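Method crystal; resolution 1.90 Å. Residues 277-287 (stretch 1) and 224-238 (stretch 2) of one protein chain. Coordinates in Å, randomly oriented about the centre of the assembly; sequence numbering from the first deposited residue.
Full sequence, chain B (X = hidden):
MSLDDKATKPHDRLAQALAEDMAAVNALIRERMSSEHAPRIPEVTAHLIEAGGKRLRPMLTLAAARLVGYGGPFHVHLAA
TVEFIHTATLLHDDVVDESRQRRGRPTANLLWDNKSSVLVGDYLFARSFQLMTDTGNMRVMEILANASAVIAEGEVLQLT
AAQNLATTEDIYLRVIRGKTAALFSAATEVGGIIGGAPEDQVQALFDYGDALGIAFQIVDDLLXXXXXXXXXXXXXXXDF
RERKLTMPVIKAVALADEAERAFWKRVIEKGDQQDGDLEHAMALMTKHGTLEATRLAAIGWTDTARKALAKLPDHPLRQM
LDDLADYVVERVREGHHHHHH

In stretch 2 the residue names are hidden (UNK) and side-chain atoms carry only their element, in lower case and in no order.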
ATOM      1  N   ASP B 277      -0.887  29.411 -23.409  1.00 42.80           N
ATOM      2  CA  ASP B 277      -0.080  28.271 -23.846  1.00 41.74           C
ATOM      3  C   ASP B 277      -0.875  26.963 -24.021  1.00 40.74           C
ATOM      4  O   ASP B 277      -0.639  26.211 -24.977  1.00 37.88           O
ATOM      5  CB  ASP B 277       1.124  28.070 -22.936  1.00 41.05           C
ATOM      6  CG  ASP B 277       2.260  29.003 -23.265  1.00 43.15           C
ATOM      7  OD1 ASP B 277       2.295  29.576 -24.383  1.00 41.59           O
ATOM      8  OD2 ASP B 277       3.177  29.099 -22.433  1.00 41.47           O
ATOM      9  N   LEU B 278      -1.833  26.677 -23.145  1.00 40.70           N
ATOM     10  CA  LEU B 278      -2.727  25.549 -23.420  1.00 41.45           C
ATOM     11  C   LEU B 278      -3.425  25.657 -24.784  1.00 41.06           C
ATOM     12  O   LEU B 278      -3.493  24.675 -25.541  1.00 41.28           O
ATOM     13  CB  LEU B 278      -3.772  25.352 -22.302  1.00 41.29           C
ATOM     14  CG  LEU B 278      -4.850  24.288 -22.527  1.00 41.55           C
ATOM     15  CD1 LEU B 278      -4.257  22.887 -22.734  1.00 39.81           C
ATOM     16  CD2 LEU B 278      -5.827  24.266 -21.323  1.00 43.61           C
ATOM     17  N   GLU B 279      -3.950  26.826 -25.083  1.00 42.83           N
ATOM     18  CA  GLU B 279      -4.647  27.036 -26.357  1.00 42.95           C
ATOM     19  C   GLU B 279      -3.680  26.929 -27.526  1.00 41.12           C
ATOM     20  O   GLU B 279      -4.032  26.367 -28.554  1.00 39.06           O
ATOM     21  CB  GLU B 279      -5.409  28.339 -26.379  1.00 45.34           C
ATOM     22  CG  GLU B 279      -6.510  28.379 -25.265  1.00 50.10           C
ATOM     23  CD  GLU B 279      -6.027  28.871 -23.874  1.00 55.67           C
ATOM     24  OE1 GLU B 279      -4.844  28.720 -23.478  1.00 54.17           O
ATOM     25  OE2 GLU B 279      -6.887  29.426 -23.144  1.00 63.65           O
ATOM     26  N   HIS B 280      -2.455  27.421 -27.338  1.00 39.80           N
ATOM     27  CA  HIS B 280      -1.424  27.259 -28.367  1.00 38.13           C
ATOM     28  C   HIS B 280      -1.145  25.795 -28.577  1.00 35.88           C
ATOM     29  O   HIS B 280      -0.976  25.368 -29.706  1.00 35.49           O
ATOM     30  CB  HIS B 280      -0.127  27.976 -28.000  1.00 37.80           C
ATOM     31  CG  HIS B 280      -0.230  29.469 -28.026  1.00 38.30           C
ATOM     32  ND1 HIS B 280      -0.685  30.163 -29.126  1.00 38.09           N
ATOM     33  CD2 HIS B 280       0.108  30.404 -27.105  1.00 37.34           C
ATOM     34  CE1 HIS B 280      -0.661  31.457 -28.872  1.00 38.46           C
ATOM     35  NE2 HIS B 280      -0.178  31.636 -27.656  1.00 36.65           N
ATOM     36  N   ALA B 281      -1.089  25.011 -27.504  1.00 35.01           N
ATOM     37  CA  ALA B 281      -0.784  23.585 -27.634  1.00 35.65           C
ATOM     38  C   ALA B 281      -1.909  22.897 -28.409  1.00 36.39           C
ATOM     39  O   ALA B 281      -1.665  22.078 -29.306  1.00 35.53           O
ATOM     40  CB  ALA B 281      -0.596  22.937 -26.247  1.00 35.28           C
ATOM     41  N   MET B 282      -3.142  23.224 -28.039  1.00 36.02           N
ATOM     42  CA  MET B 282      -4.323  22.691 -28.716  1.00 37.02           C
ATOM     43  C   MET B 282      -4.301  23.049 -30.221  1.00 35.91           C
ATOM     44  O   MET B 282      -4.660  22.228 -31.050  1.00 35.20           O
ATOM     45  CB  MET B 282      -5.631  23.224 -28.050  1.00 36.86           C
ATOM     46  CG  MET B 282      -5.954  22.537 -26.701  1.00 41.76           C
ATOM     47  SD  MET B 282      -7.160  23.495 -25.650  1.00 43.24           S
ATOM     48  CE  MET B 282      -7.157  22.395 -24.296  1.00 48.86           C
ATOM     49  N   ALA B 283      -3.842  24.242 -30.566  1.00 36.76           N
ATOM     50  CA  ALA B 283      -3.767  24.657 -31.959  1.00 36.16           C
ATOM     51  C   ALA B 283      -2.762  23.795 -32.729  1.00 35.95           C
ATOM     52  O   ALA B 283      -3.044  23.401 -33.877  1.00 34.89           O
ATOM     53  CB  ALA B 283      -3.426  26.124 -32.091  1.00 37.12           C
ATOM     54  N   LEU B 284      -1.632  23.461 -32.107  1.00 34.25           N
ATOM     55  CA  LEU B 284      -0.671  22.571 -32.770  1.00 33.88           C
ATOM     56  C   LEU B 284      -1.224  21.154 -32.936  1.00 33.60           C
ATOM     57  O   LEU B 284      -1.013  20.484 -33.973  1.00 32.35           O
ATOM     58  CB  LEU B 284       0.671  22.506 -32.026  1.00 32.75           C
ATOM     59  CG  LEU B 284       1.493  23.823 -32.038  1.00 34.18           C
ATOM     60  CD1 LEU B 284       2.831  23.618 -31.352  1.00 35.83           C
ATOM     61  CD2 LEU B 284       1.669  24.357 -33.540  1.00 34.19           C
ATOM     62  N   MET B 285      -1.913  20.669 -31.892  1.00 31.98           N
ATOM     63  CA  MET B 285      -2.542  19.389 -31.955  1.00 31.22           C
ATOM     64  C   MET B 285      -3.520  19.306 -33.127  1.00 32.85           C
ATOM     65  O   MET B 285      -3.470  18.335 -33.903  1.00 32.70           O
ATOM     66  CB  MET B 285      -3.220  19.057 -30.619  1.00 30.94           C
ATOM     67  CG  MET B 285      -2.291  18.929 -29.483  1.00 31.69           C
ATOM     68  SD  MET B 285      -3.206  18.646 -27.844  1.00 24.77           S
ATOM     69  CE  MET B 285      -1.731  18.271 -26.939  1.00 34.86           C
ATOM     70  N   THR B 286      -4.359  20.328 -33.271  1.00 33.88           N
ATOM     71  CA  THR B 286      -5.353  20.393 -34.313  1.00 36.06           C
ATOM     72  C   THR B 286      -4.703  20.446 -35.713  1.00 36.20           C
ATOM     73  O   THR B 286      -5.062  19.682 -36.596  1.00 34.35           O
ATOM     74  CB  THR B 286      -6.305  21.600 -34.118  1.00 37.94           C
ATOM     75  OG1 THR B 286      -7.056  21.393 -32.917  1.00 40.68           O
ATOM     76  CG2 THR B 286      -7.299  21.703 -35.281  1.00 37.75           C
ATOM     77  N   LYS B 287      -3.707  21.299 -35.872  1.00 36.67           N
ATOM     78  CA  LYS B 287      -2.923  21.374 -37.133  1.00 38.01           C
ATOM     79  C   LYS B 287      -2.400  20.019 -37.562  1.00 37.44           C
ATOM     80  O   LYS B 287      -2.517  19.661 -38.726  1.00 37.96           O
ATOM     81  CB  LYS B 287      -1.761  22.370 -36.920  1.00 38.99           C
ATOM     82  CG  LYS B 287      -0.639  22.464 -37.982  1.00 42.11           C
ATOM     83  CD  LYS B 287       0.422  23.466 -37.455  1.00 48.97           C
ATOM     84  CE  LYS B 287       1.404  23.877 -38.520  1.00 55.07           C
ATOM     85  NZ  LYS B 287       2.652  23.130 -38.362  1.00 57.99           N
ATOM     86  N   UNK B 224      -9.130  15.680 -21.778  1.00 39.71           N
ATOM     87  CA  UNK B 224      -8.318  16.648 -21.043  1.00 41.37           C
ATOM     88  C   UNK B 224      -7.845  17.832 -21.924  1.00 43.02           C
ATOM     89  O   UNK B 224      -7.602  18.925 -21.403  1.00 43.52           O
ATOM     90  o   UNK B 224      -5.706  17.317 -19.029  1.00 42.50           O
ATOM     91  c   UNK B 224      -7.122  15.987 -20.446  1.00 40.91           C
ATOM     92  c   UNK B 224      -6.733  16.600 -19.103  1.00 45.28           C
ATOM     93  o   UNK B 224      -7.504  16.376 -18.150  1.00 46.03           O
ATOM     94  N   UNK B 225      -7.721  17.605 -23.231  1.00 42.60           N
ATOM     95  CA  UNK B 225      -7.359  18.663 -24.211  1.00 43.39           C
ATOM     96  C   UNK B 225      -8.508  19.142 -25.089  1.00 45.44           C
ATOM     97  O   UNK B 225      -8.309  19.680 -26.201  1.00 45.23           O
ATOM     98  c   UNK B 225      -4.323  17.053 -23.811  1.00 34.72           C
ATOM     99  c   UNK B 225      -6.192  18.200 -25.066  1.00 42.22           C
ATOM    100  c   UNK B 225      -2.937  19.424 -23.610  1.00 37.25           C
ATOM    101  c   UNK B 225      -4.174  19.398 -24.239  1.00 38.06           C
ATOM    102  c   UNK B 225      -2.426  18.283 -23.060  1.00 36.75           C
ATOM    103  o   UNK B 225      -1.214  18.334 -22.443  1.00 36.97           O
ATOM    104  c   UNK B 225      -4.886  18.220 -24.354  1.00 39.61           C
ATOM    105  c   UNK B 225      -3.113  17.085 -23.164  1.00 36.78           C
ATOM    106  N   UNK B 226      -9.715  19.006 -24.567  1.00 46.79           N
ATOM    107  CA  UNK B 226     -10.920  19.510 -25.227  1.00 48.69           C
ATOM    108  C   UNK B 226     -11.520  18.603 -26.306  1.00 49.47           C
ATOM    109  O   UNK B 226     -12.337  19.062 -27.100  1.00 50.45           O
ATOM    110  N   UNK B 227     -11.115  17.334 -26.364  1.00 49.39           N
ATOM    111  CA  UNK B 227     -11.663  16.414 -27.357  1.00 50.63           C
ATOM    112  C   UNK B 227     -11.248  16.747 -28.791  1.00 51.18           C
ATOM    113  O   UNK B 227     -10.403  17.619 -29.016  1.00 50.10           O
ATOM    114  N   UNK B 228     -11.851  16.048 -29.750  1.00 52.97           N
ATOM    115  CA  UNK B 228     -11.560  16.233 -31.175  1.00 54.86           C
ATOM    116  C   UNK B 228     -11.580  17.709 -31.583  1.00 55.87           C
ATOM    117  O   UNK B 228     -10.715  18.170 -32.327  1.00 56.32           O
ATOM    118  c   UNK B 228     -12.561  15.435 -32.029  1.00 55.72           C
ATOM    119  n   UNK B 228     -13.898  14.195 -36.046  1.00 67.62           N
ATOM    120  c   UNK B 228     -13.726  15.940 -34.223  1.00 63.96           C
ATOM    121  c   UNK B 228     -13.748  15.670 -35.745  1.00 65.94           C
ATOM    122  c   UNK B 228     -12.392  15.559 -33.551  1.00 58.57           C
ATOM    123  N   UNK B 229     -12.560  18.454 -31.096  1.00 57.32           N
ATOM    124  CA  UNK B 229     -12.736  19.847 -31.500  1.00 58.99           C
ATOM    125  C   UNK B 229     -11.724  20.804 -30.849  1.00 58.87           C
ATOM    126  O   UNK B 229     -11.662  21.968 -31.215  1.00 59.14           O
ATOM    127  o   UNK B 229     -14.499  19.839 -29.850  1.00 63.30           O
ATOM    128  c   UNK B 229     -14.159  20.290 -31.165  1.00 60.10           C
ATOM    129  N   UNK B 230     -10.951  20.315 -29.879  1.00 58.59           N
ATOM    130  CA  UNK B 230      -9.962  21.130 -29.165  1.00 58.80           C
ATOM    131  C   UNK B 230     -10.642  22.328 -28.496  1.00 60.41           C
ATOM    132  O   UNK B 230     -10.214  23.464 -28.686  1.00 59.69           O
ATOM    133  c   UNK B 230      -8.841  21.601 -30.134  1.00 58.11           C
ATOM    134  N   UNK B 231     -11.705  22.075 -27.731  1.00 62.12           N
ATOM    135  CA  UNK B 231     -12.443  23.169 -27.098  1.00 65.09           C
ATOM    136  C   UNK B 231     -12.128  23.279 -25.602  1.00 65.57           C
ATOM    137  O   UNK B 231     -12.153  22.297 -24.868  1.00 65.07           O
ATOM    138  c   UNK B 231     -16.001  21.728 -28.101  1.00 71.83           C
ATOM    139  o   UNK B 231     -16.401  20.629 -28.544  1.00 74.13           O
ATOM    140  c   UNK B 231     -13.968  23.126 -27.390  1.00 66.31           C
ATOM    141  c   UNK B 231     -14.681  21.757 -27.303  1.00 67.99           C
ATOM    142  o   UNK B 231     -16.639  22.796 -28.300  1.00 72.95           O
ATOM    143  N   UNK B 232     -11.787  24.486 -25.167  1.00 67.21           N
ATOM    144  CA  UNK B 232     -11.453  24.712 -23.763  1.00 68.27           C
ATOM    145  C   UNK B 232     -12.750  24.733 -22.922  1.00 69.34           C
ATOM    146  O   UNK B 232     -13.763  25.289 -23.351  1.00 69.94           O
ATOM    147  c   UNK B 232     -10.569  25.995 -23.571  1.00 69.17           C
ATOM    148  c   UNK B 232      -9.041  27.156 -21.858  1.00 70.63           C
ATOM    149  c   UNK B 232      -9.662  25.836 -22.347  1.00 69.12           C
ATOM    150  c   UNK B 232     -11.426  27.272 -23.474  1.00 70.97           C
ATOM    151  N   UNK B 233     -12.708  24.079 -21.754  1.00 69.67           N
ATOM    152  CA  UNK B 233     -13.831  24.060 -20.801  1.00 70.53           C
ATOM    153  C   UNK B 233     -13.388  23.779 -19.369  1.00 70.61           C
ATOM    154  O   UNK B 233     -12.199  23.901 -19.028  1.00 70.59           O
ATOM    155  N   UNK B 234     -14.353  23.411 -18.527  1.00 70.71           N
ATOM    156  CA  UNK B 234     -14.091  23.057 -17.124  1.00 70.46           C
ATOM    157  C   UNK B 234     -12.975  22.004 -16.920  1.00 68.87           C
ATOM    158  O   UNK B 234     -11.987  22.257 -16.211  1.00 69.72           O
ATOM    159  c   UNK B 234     -18.616  22.182 -16.471  1.00 73.91           C
ATOM    160  n   UNK B 234     -19.639  21.924 -17.532  1.00 74.08           N
ATOM    161  c   UNK B 234     -17.509  21.121 -16.454  1.00 72.13           C
ATOM    162  c   UNK B 234     -16.259  21.577 -17.229  1.00 70.99           C
ATOM    163  c   UNK B 234     -15.390  22.582 -16.427  1.00 71.30           C
ATOM    164  N   UNK B 235     -13.116  20.835 -17.541  1.00 66.04           N
ATOM    165  CA  UNK B 235     -12.261  19.712 -17.184  1.00 64.14           C
ATOM    166  C   UNK B 235     -10.988  19.630 -18.033  1.00 61.39           C
ATOM    167  O   UNK B 235     -10.459  18.534 -18.190  1.00 61.18           O
ATOM    168  n   UNK B 235     -15.417  18.775 -17.608  1.00 68.11           N
ATOM    169  o   UNK B 235     -14.721  18.053 -15.595  1.00 69.53           O
ATOM    170  c   UNK B 235     -13.016  18.346 -17.276  1.00 63.92           C
ATOM    171  c   UNK B 235     -14.466  18.395 -16.746  1.00 66.67           C
ATOM    172  N   UNK B 236     -10.492  20.744 -18.578  1.00 59.03           N
ATOM    173  CA  UNK B 236      -9.329  20.678 -19.471  1.00 55.95           C
ATOM    174  C   UNK B 236      -8.091  21.313 -18.873  1.00 54.32           C
ATOM    175  O   UNK B 236      -8.194  22.248 -18.067  1.00 54.28           O
ATOM    176  o   UNK B 236      -9.773  22.764 -20.630  1.00 55.96           O
ATOM    177  c   UNK B 236     -10.794  20.713 -21.517  1.00 55.11           C
ATOM    178  c   UNK B 236      -9.588  21.354 -20.821  1.00 56.00           C
ATOM    179  N   UNK B 237      -6.923  20.793 -19.262  1.00 50.49           N
ATOM    180  CA  UNK B 237      -5.670  21.453 -18.951  1.00 48.89           C
ATOM    181  C   UNK B 237      -4.821  20.870 -17.849  1.00 47.55           C
ATOM    182  O   UNK B 237      -3.689  21.310 -17.692  1.00 45.50           O
ATOM    183  N   UNK B 238      -5.332  19.897 -17.077  1.00 46.60           N
ATOM    184  CA  UNK B 238      -4.546  19.349 -15.966  1.00 46.97           C
ATOM    185  C   UNK B 238      -3.304  18.602 -16.443  1.00 45.07           C
ATOM    186  O   UNK B 238      -2.236  18.720 -15.852  1.00 44.96           O
ATOM    187  o   UNK B 238      -7.324  18.324 -13.741  1.00 57.57           O
ATOM    188  c   UNK B 238      -5.367  18.373 -15.097  1.00 47.85           C
ATOM    189  o   UNK B 238      -6.432  20.313 -14.101  1.00 55.67           O
ATOM    190  c   UNK B 238      -6.452  19.065 -14.260  1.00 52.10           C
TER
HETATM  191  O   HOH W   1      -8.502  18.869 -33.370  1.00 32.69           O

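Position 224 has two side-chain carbons, the second carrying two oxygens, and touches nothing on stretch 1. A carboxylate on a single methylene is aspartate, Asp224.

At position 225 one carbon leads to a six-carbon ring bearing one oxygen, the pattern of tyrosine. The ring meets three helix side chains, and Tyr225 is buried. Met285 CE lies over one face, 3.8 Å from the centroid of the Tyr225 ring and 12° off its normal, a CH-pi contact; Met285 SD, 4.2 Å from the same centroid and 27° off the normal, adds a sulfur-aromatic one. Leu278 CD1 approaches Tyr225 CD1 obliquely at 3.8 Å.

Positions 226 and 227 have no side-chain atoms and are glycines. Phi is positive at both, 83° and 68°, which favours this residue. At Gly226 an ideal CB would also fall 2.3 Å from the backbone O of position 231. Gly227 opens a type I turn, closed by a 2.9 Å hydrogen bond from N of position 230 to Gly227 O.

Position 228 has four carbons in a row ending in nitrogen: Lys228. Its CA-to-CB bond points away from the helix, and its amine is bonded elsewhere in the structure. Position 229, one carbon then one oxygen, is Ser229, also directed away.

Position 230 has a single carbon, so it is alanine. Ala230 CB points toward the helix, 4.2 Å from Met282 CB and 3.3 Å from Thr286 OG1; the CA atoms of Ala230 and Met282 are just 5.9 Å apart.

Position 231 has three carbons, the third carrying two oxygens: Glu231. It points away, and Ser229 OG donates a very short hydrogen bond of 2.4 Å to Glu231 OE1.

Position 232 has four carbons, forked at the first, with one arm two carbons long: isoleucine. Ile232 CD1 reaches Glu279 OE2 at 3.4 Å, and Ile232 CG1 lies 4.3 Å from Leu278 CD2.

Position 233 lacks a side chain and is Gly233, although an added CB would find room. Position 234, four carbons ending in nitrogen, is Lys234; position 235, two carbons with one oxygen and one nitrogen on the second, is Asn235. All three are out of reach of the helix.

Position 236 has one carbon carrying an oxygen and a carbon: threonine. Thr236 OG1 donates to Gly233 O at 3.1 Å and lies 4.3 Å from Leu278 CD2. Position 237 is bare: Gly237, whose CA sits 3.7 Å from Leu278 CD2. An ideal CB there would come within 3.1 Å of that methyl. Position 238, with two carbons and two terminal oxygens, is Asp238, pointing away.

The contact works by apolar packing: no direct hydrogen bond crosses it, and 492 Å² is buried in total. Leu278, Met282 and Met285 pack against Tyr225, while Ala230 allows close approach. One water bridges the stretches, donating to Lys228 O at 2.5 Å and lying 2.9 Å from Thr286 OG1.

Stretch 2 224-238: DYGGKSAEIGKNTGD
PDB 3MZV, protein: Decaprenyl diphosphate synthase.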